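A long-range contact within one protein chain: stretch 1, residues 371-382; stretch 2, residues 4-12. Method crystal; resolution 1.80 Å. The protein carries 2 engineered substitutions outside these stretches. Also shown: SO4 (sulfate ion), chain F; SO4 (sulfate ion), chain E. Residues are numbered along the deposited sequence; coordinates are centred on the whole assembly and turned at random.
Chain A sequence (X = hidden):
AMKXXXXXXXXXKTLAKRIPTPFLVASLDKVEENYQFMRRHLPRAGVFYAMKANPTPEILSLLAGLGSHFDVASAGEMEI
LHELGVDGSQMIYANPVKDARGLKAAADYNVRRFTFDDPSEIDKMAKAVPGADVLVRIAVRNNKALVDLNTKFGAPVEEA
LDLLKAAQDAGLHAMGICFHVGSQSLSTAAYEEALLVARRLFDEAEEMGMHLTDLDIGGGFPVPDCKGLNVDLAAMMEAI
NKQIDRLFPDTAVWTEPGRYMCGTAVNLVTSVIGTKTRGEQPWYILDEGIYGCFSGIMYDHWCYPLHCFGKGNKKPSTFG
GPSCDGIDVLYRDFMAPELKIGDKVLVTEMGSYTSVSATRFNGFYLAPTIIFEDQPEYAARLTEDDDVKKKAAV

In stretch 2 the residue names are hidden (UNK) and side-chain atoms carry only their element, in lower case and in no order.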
# COMPACT_ATOMS: atom_id res chain seq x y z
N ILE A 371 15.09 -15.12 7.75
CA ILE A 371 16.51 -15.00 7.54
C ILE A 371 17.07 -16.35 7.11
O ILE A 371 17.08 -17.31 7.88
CB ILE A 371 17.28 -14.45 8.77
CG1 ILE A 371 16.66 -13.13 9.26
CG2 ILE A 371 18.77 -14.32 8.47
CD1 ILE A 371 16.57 -12.09 8.16
N PHE A 372 17.57 -16.42 5.90
CA PHE A 372 17.99 -17.68 5.30
C PHE A 372 19.14 -18.35 6.08
O PHE A 372 19.13 -19.55 6.35
CB PHE A 372 18.44 -17.48 3.86
CG PHE A 372 18.71 -18.75 3.10
CD1 PHE A 372 17.75 -19.70 3.01
CD2 PHE A 372 19.88 -18.96 2.50
CE1 PHE A 372 17.95 -20.88 2.30
CE2 PHE A 372 20.11 -20.14 1.77
CZ PHE A 372 19.16 -21.10 1.69
N GLU A 373 20.03 -17.54 6.60
CA GLU A 373 21.25 -18.06 7.30
C GLU A 373 20.88 -18.65 8.68
O GLU A 373 21.73 -19.36 9.27
CB GLU A 373 22.31 -16.95 7.45
CG GLU A 373 23.06 -16.56 6.22
CD GLU A 373 22.27 -15.78 5.23
OE1 GLU A 373 22.81 -15.66 4.13
OE2 GLU A 373 21.14 -15.28 5.57
N ASP A 374 19.66 -18.45 9.13
CA ASP A 374 19.20 -19.07 10.36
C ASP A 374 18.47 -20.40 10.11
O ASP A 374 17.94 -20.98 11.02
CB ASP A 374 18.31 -18.12 11.15
CG ASP A 374 19.08 -16.96 11.73
OD1 ASP A 374 20.28 -17.10 11.90
OD2 ASP A 374 18.47 -15.91 11.98
N GLN A 375 18.42 -20.82 8.86
CA GLN A 375 17.60 -22.00 8.47
C GLN A 375 18.52 -23.14 8.13
O GLN A 375 19.57 -22.94 7.70
CB GLN A 375 16.75 -21.77 7.20
CG GLN A 375 15.91 -20.49 7.28
CD GLN A 375 15.05 -20.42 8.50
OE1 GLN A 375 14.34 -21.38 8.84
NE2 GLN A 375 15.06 -19.28 9.14
N PRO A 376 18.04 -24.37 8.33
CA PRO A 376 18.88 -25.51 8.02
C PRO A 376 19.19 -25.62 6.56
O PRO A 376 20.21 -26.17 6.20
CB PRO A 376 18.04 -26.72 8.44
CG PRO A 376 16.65 -26.26 8.63
CD PRO A 376 16.78 -24.79 8.99
N GLU A 377 18.37 -25.09 5.69
CA GLU A 377 18.70 -25.10 4.25
C GLU A 377 20.00 -24.38 3.91
O GLU A 377 20.72 -24.78 3.00
CB GLU A 377 17.57 -24.50 3.41
CG GLU A 377 16.28 -25.31 3.41
CD GLU A 377 15.40 -25.25 4.68
OE1 GLU A 377 15.66 -24.44 5.59
OE2 GLU A 377 14.36 -26.03 4.79
N TYR A 378 20.33 -23.29 4.61
CA TYR A 378 21.60 -22.59 4.43
C TYR A 378 22.74 -23.44 4.86
O TYR A 378 23.75 -23.59 4.14
CB TYR A 378 21.58 -21.29 5.23
CG TYR A 378 22.84 -20.57 5.22
CD1 TYR A 378 23.31 -19.88 4.05
CD2 TYR A 378 23.65 -20.56 6.36
CE1 TYR A 378 24.54 -19.17 4.09
CE2 TYR A 378 24.88 -19.94 6.36
CZ TYR A 378 25.29 -19.19 5.27
OH TYR A 378 26.49 -18.52 5.29
N ALA A 379 22.56 -24.03 6.04
CA ALA A 379 23.58 -24.91 6.54
C ALA A 379 23.83 -26.06 5.53
O ALA A 379 25.01 -26.54 5.31
CB ALA A 379 23.19 -25.50 7.87
N ALA A 380 22.76 -26.57 4.94
CA ALA A 380 22.88 -27.62 3.95
C ALA A 380 23.68 -27.15 2.74
O ALA A 380 24.42 -27.91 2.14
CB ALA A 380 21.51 -28.11 3.54
N ARG A 381 23.51 -25.89 2.35
CA ARG A 381 24.33 -25.34 1.29
C ARG A 381 25.81 -25.33 1.69
O ARG A 381 26.66 -25.59 0.88
CB ARG A 381 23.90 -23.94 0.92
CG ARG A 381 22.59 -23.86 0.17
CD ARG A 381 22.44 -22.48 -0.44
NE ARG A 381 21.19 -22.30 -1.16
CZ ARG A 381 20.92 -21.29 -1.97
NH1 ARG A 381 21.81 -20.33 -2.18
NH2 ARG A 381 19.76 -21.22 -2.57
N LEU A 382 26.11 -24.98 2.94
CA LEU A 382 27.49 -24.91 3.37
C LEU A 382 28.15 -26.26 3.33
O LEU A 382 29.29 -26.37 2.97
CB LEU A 382 27.62 -24.31 4.78
CG LEU A 382 27.14 -22.88 4.94
CD1 LEU A 382 27.45 -22.37 6.32
CD2 LEU A 382 27.79 -22.00 3.89
N UNK A 4 22.45 -13.95 -8.47
CA UNK A 4 21.34 -13.50 -7.66
C UNK A 4 20.95 -14.58 -6.65
O UNK A 4 21.19 -15.74 -6.92
n UNK A 4 19.86 -12.22 -10.71
c UNK A 4 20.14 -13.18 -8.55
o UNK A 4 21.19 -11.18 -9.26
c UNK A 4 20.42 -12.07 -9.52
N UNK A 5 20.39 -14.23 -5.48
CA UNK A 5 19.99 -15.27 -4.54
C UNK A 5 18.72 -15.91 -5.10
O UNK A 5 17.73 -15.23 -5.53
c UNK A 5 19.12 -15.57 -2.18
c UNK A 5 17.81 -15.37 -1.65
c UNK A 5 17.28 -16.24 -0.74
c UNK A 5 18.00 -17.34 -0.34
c UNK A 5 19.26 -17.58 -0.89
c UNK A 5 19.80 -16.69 -1.81
c UNK A 5 19.71 -14.63 -3.17
N UNK A 6 18.71 -17.24 -5.15
CA UNK A 6 17.56 -17.96 -5.64
C UNK A 6 17.44 -19.25 -4.90
O UNK A 6 18.38 -20.10 -4.95
c UNK A 6 15.02 -20.27 -10.84
n UNK A 6 15.49 -20.13 -9.60
n UNK A 6 14.06 -21.19 -11.10
c UNK A 6 16.61 -19.12 -7.65
c UNK A 6 17.77 -18.30 -7.11
n UNK A 6 15.52 -19.55 -11.81
c UNK A 6 16.55 -19.19 -9.20
N UNK A 7 16.29 -19.50 -4.34
CA UNK A 7 16.03 -20.76 -3.72
C UNK A 7 15.86 -21.85 -4.77
O UNK A 7 15.25 -21.65 -5.78
c UNK A 7 13.44 -19.52 -1.14
c UNK A 7 14.81 -19.76 -1.66
c UNK A 7 15.77 -20.21 -0.57
c UNK A 7 14.74 -20.69 -2.89
N UNK A 8 16.34 -23.06 -4.47
CA UNK A 8 16.05 -24.20 -5.28
C UNK A 8 14.65 -24.73 -5.03
O UNK A 8 14.07 -24.49 -4.05
c UNK A 8 17.06 -25.33 -5.02
o UNK A 8 16.80 -25.94 -3.78
N UNK A 9 14.14 -25.53 -5.94
CA UNK A 9 12.85 -26.19 -5.76
C UNK A 9 12.81 -27.00 -4.46
O UNK A 9 11.83 -26.90 -3.71
c UNK A 9 10.65 -28.55 -8.00
o UNK A 9 11.36 -28.59 -9.01
c UNK A 9 12.50 -27.11 -6.94
c UNK A 9 11.10 -27.71 -6.79
o UNK A 9 9.56 -29.12 -7.88
N UNK A 10 13.87 -27.73 -4.18
CA UNK A 10 13.91 -28.51 -2.94
C UNK A 10 13.82 -27.66 -1.69
O UNK A 10 13.10 -28.00 -0.76
c UNK A 10 16.50 -30.97 -1.43
c UNK A 10 16.37 -31.71 -0.08
c UNK A 10 15.19 -29.38 -2.94
c UNK A 10 15.22 -30.21 -1.67
n UNK A 10 17.55 -32.63 0.01
N UNK A 11 14.57 -26.56 -1.68
CA UNK A 11 14.53 -25.58 -0.57
C UNK A 11 13.17 -25.00 -0.40
O UNK A 11 12.75 -24.75 0.70
o UNK A 11 17.81 -23.18 -1.93
c UNK A 11 17.01 -25.08 -0.72
c UNK A 11 18.07 -24.13 -1.17
o UNK A 11 19.24 -24.36 -0.82
c UNK A 11 15.58 -24.51 -0.77
N UNK A 12 12.55 -24.62 -1.50
CA UNK A 12 11.17 -24.12 -1.46
C UNK A 12 10.25 -25.09 -0.75
O UNK A 12 9.49 -24.72 0.18
c UNK A 12 11.31 -22.55 -3.41
c UNK A 12 9.11 -23.46 -2.82
c UNK A 12 10.60 -23.75 -2.88
S SO4 F . 16.03 -25.92 -9.12
O1 SO4 F . 17.45 -26.15 -8.90
O2 SO4 F . 15.69 -24.52 -8.93
O3 SO4 F . 15.24 -26.74 -8.25
O4 SO4 F . 15.76 -26.27 -10.51
S SO4 E . 12.84 -20.41 -14.92
O1 SO4 E . 14.27 -20.08 -14.64
O2 SO4 E . 12.25 -19.31 -15.73
O3 SO4 E . 12.90 -21.72 -15.62
O4 SO4 E . 11.94 -20.65 -13.76
O HOH W 1 21.33 -18.57 -4.51
O HOH W 2 19.96 -26.29 0.80

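Position 4 carries two carbons, the second bearing one oxygen and one nitrogen. That is a short amide, so the residue is N4. It lies out of reach of stretch 1 and is partly exposed, a place where a polar amide is readily accommodated.

At position 5 one carbon leads to a ring of six carbons, with no hydroxyl oxygen: F5. The CA-to-CB bond runs sideways, yet the ring at its end comes nearer, and CE1 of F5 lies 3.7 Å from CD2 of F372, over one face of that ring. The two rings form an oblique pair, centroids 5.1 Å apart and planes at 58°. A flat apolar side chain suits this buried site, where it also meets R381 with its edge, CE1 of F5 being 4.0 Å from NH1 of R381.

Position 6 has three carbons, a nitrogen, and then a carbon with two more nitrogens, a guanidinium, hence R6. Its CA-to-CB bond points away from stretch 1, and the extended, exposed chain reaches a sulfate ion instead, NH1 of R6 donating to O1 of SO4 (chain E) at 3.1 Å. The backbone serves the contact: O of R6 accepts from NH2 of R381 at 3.0 Å, while water 1 accepts from both N of R6 and NH1 of R381.

Four carbons forked at the second identify position 7 as L7. Its branched end approaches the other stretch, CD2 of L7 lying 3.7 Å from CE1 of F372, so a buried aliphatic group extends the apolar patch begun by F5.

Position 8 shows one carbon and one oxygen, and is S8. It stands just before a helix, where the first turn has free amide groups; its short hydroxyl side chain suits the N-cap, with OG of S8 accepting from the backbone N of position 11 at 3.1 Å.

Three carbons, the third with two oxygens, make position 9 E9. The side chain is exposed and out of reach of stretch 1, as befits a charged group, while its backbone N donates to O3 of SO4 (chain F) at 2.8 Å.

Position 10 is a row of four carbons ending in nitrogen: K10, fully extended, exposed and without contact to stretch 1.

Position 11 again has three carbons, the third with two oxygens; its CA-to-CB bond points toward stretch 1, and the oxygens meet R381: E11. OE1 of E11 accepts from NH2 of R381 at 2.8 Å and OE2 of E11 from NE of R381 at 2.9 Å, both nearly straight. A carboxylate fits because its two oxygens match two donors of the guanidinium. OE1 of E11 also accepts from N of S8 at 2.9 Å.

Position 12 has one carbon carrying two others, V12, buried and pointing away from stretch 1.

The contact thus joins two chemistries. F372 packs against F5 and L7, while R381 grips E11 through a two-pronged salt bridge and holds O of R6 as well. Water 2 completes the link by donating to OE2 of E11 and O of E377.

Stretch 2, residues 4-12: NFRLSEKEV
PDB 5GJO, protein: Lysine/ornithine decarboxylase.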